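Local coordinates for PUA domain-containing protein (PDB 2CX0) that is of unknown function but, as a PUA-domain protein, probably binds RNA and may take part in translation initiation, at residues Pro78-Leu83 with Arg167-Gly172. Sequence-based numbering, arbitrary orientation.
Sequences PTLQCL and RVHRLG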
# COMPACT_ATOMS: atom_id res chain seq x y z
N PRO A 78 2.10 -0.96 3.08
CA PRO A 78 1.05 -0.14 3.68
C PRO A 78 -0.24 -0.33 2.87
O PRO A 78 -0.22 -0.54 1.62
CB PRO A 78 1.53 1.31 3.47
CG PRO A 78 2.41 1.16 2.10
CD PRO A 78 3.03 -0.22 2.20
N THR A 79 -1.38 -0.19 3.56
CA THR A 79 -2.65 -0.16 2.90
C THR A 79 -2.80 1.28 2.39
O THR A 79 -2.05 2.22 2.79
CB THR A 79 -3.79 -0.34 3.88
OG1 THR A 79 -3.63 0.64 4.97
CG2 THR A 79 -3.79 -1.84 4.41
N LEU A 80 -3.82 1.48 1.56
CA LEU A 80 -4.08 2.87 1.12
C LEU A 80 -4.57 3.68 2.32
O LEU A 80 -4.37 4.91 2.37
CB LEU A 80 -5.14 2.90 -0.01
CG LEU A 80 -4.61 2.26 -1.30
CD1 LEU A 80 -5.68 2.53 -2.35
CD2 LEU A 80 -3.26 2.90 -1.79
N GLN A 81 -5.27 3.03 3.27
CA GLN A 81 -5.73 3.73 4.50
C GLN A 81 -4.51 4.27 5.29
O GLN A 81 -4.56 5.37 5.86
CB GLN A 81 -6.56 2.79 5.42
CG GLN A 81 -7.97 2.43 4.84
CD GLN A 81 -7.96 1.39 3.72
OE1 GLN A 81 -6.91 0.79 3.41
NE2 GLN A 81 -9.15 1.15 3.12
N CYS A 82 -3.42 3.50 5.30
CA CYS A 82 -2.20 3.92 5.96
C CYS A 82 -1.66 5.18 5.26
O CYS A 82 -1.19 6.19 5.89
CB CYS A 82 -1.14 2.80 5.88
SG CYS A 82 0.48 3.28 6.54
N LEU A 83 -1.74 5.19 3.94
CA LEU A 83 -1.22 6.40 3.24
C LEU A 83 -2.09 7.64 3.54
O LEU A 83 -1.60 8.78 3.56
CB LEU A 83 -1.15 6.16 1.74
CG LEU A 83 -0.25 4.96 1.36
CD1 LEU A 83 -0.14 4.96 -0.19
CD2 LEU A 83 1.16 4.97 2.04
N ARG A 167 1.31 -4.03 -9.53
CA ARG A 167 0.28 -3.85 -8.51
C ARG A 167 0.37 -4.86 -7.33
O ARG A 167 0.58 -6.06 -7.55
CB ARG A 167 -1.13 -3.98 -9.19
CG ARG A 167 -2.27 -4.09 -8.15
CD ARG A 167 -3.43 -4.98 -8.66
NE ARG A 167 -3.01 -6.39 -8.74
CZ ARG A 167 -2.82 -7.07 -9.87
NH1 ARG A 167 -3.02 -6.50 -11.04
NH2 ARG A 167 -2.39 -8.32 -9.80
N VAL A 168 0.32 -4.37 -6.08
CA VAL A 168 0.24 -5.27 -4.92
C VAL A 168 -1.14 -5.06 -4.23
O VAL A 168 -1.86 -6.00 -3.90
CB VAL A 168 1.37 -4.99 -3.95
CG1 VAL A 168 1.11 -5.68 -2.55
CG2 VAL A 168 2.70 -5.51 -4.61
N HIS A 169 -1.51 -3.81 -4.02
CA HIS A 169 -2.77 -3.47 -3.36
C HIS A 169 -3.33 -2.20 -4.02
O HIS A 169 -2.56 -1.25 -4.33
CB HIS A 169 -2.54 -3.24 -1.85
CG HIS A 169 -3.66 -2.52 -1.16
ND1 HIS A 169 -3.49 -1.33 -0.48
CD2 HIS A 169 -4.95 -2.88 -0.98
CE1 HIS A 169 -4.64 -0.99 0.10
NE2 HIS A 169 -5.54 -1.92 -0.18
N ARG A 170 -4.66 -2.17 -4.24
CA ARG A 170 -5.21 -1.01 -4.93
C ARG A 170 -6.61 -0.64 -4.47
O ARG A 170 -7.29 -1.45 -3.84
CB ARG A 170 -5.21 -1.24 -6.46
CG ARG A 170 -6.00 -2.52 -6.90
CD ARG A 170 -7.52 -2.31 -7.04
NE ARG A 170 -8.11 -3.58 -7.51
CZ ARG A 170 -9.42 -3.78 -7.71
NH1 ARG A 170 -10.29 -2.77 -7.51
NH2 ARG A 170 -9.84 -5.01 -8.05
N LEU A 171 -7.00 0.60 -4.76
CA LEU A 171 -8.32 1.12 -4.36
C LEU A 171 -9.48 0.18 -4.79
O LEU A 171 -9.63 -0.10 -5.98
CB LEU A 171 -8.51 2.47 -5.06
CG LEU A 171 -9.33 3.45 -4.20
CD1 LEU A 171 -9.29 4.91 -4.73
CD2 LEU A 171 -10.69 2.88 -4.11
N GLY A 172 -10.26 -0.31 -3.82
CA GLY A 172 -11.38 -1.18 -4.19
C GLY A 172 -11.11 -2.68 -4.23
O GLY A 172 -12.02 -3.45 -4.56
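H169 pushes its imidazole against the start of helix 80-86, at T79 and L80. The contact joins the N-terminal pre-PUA part of the chain to the PUA domain. In strand 163-170, V168 and H169 form a classic beta bulge, both facing V142 of strand 138-145. At the bulge, CG of H169 lies anti to its backbone N (chi1 164°), and the ring reaches across to the helix start. This is the tight part. The ring edge meets the L80 backbone in plane, with H169 CE1 3.0 Å from L80 N. The same CE1 lies 3.5 Å from T79 CA and 3.5 Å from L80 CG. L175 of helix 174-183 also touches this ring. An alanine at H169 would probably open a gap beside T79 and L80 and leave L80 N and L80 CG without the ring edge against them. The looser side runs toward L171, which is partly exposed. There L80 CD1 lies 3.9 Å from L171 CB, and W176 touches both leucines. R170 CB points away from residues 78-83, and R170 NH1 donates to L171 O at 3.1 Å. T79 is the N-cap: its OG1, also bonded to P66 O, accepts from C82 N at 2.9 Å.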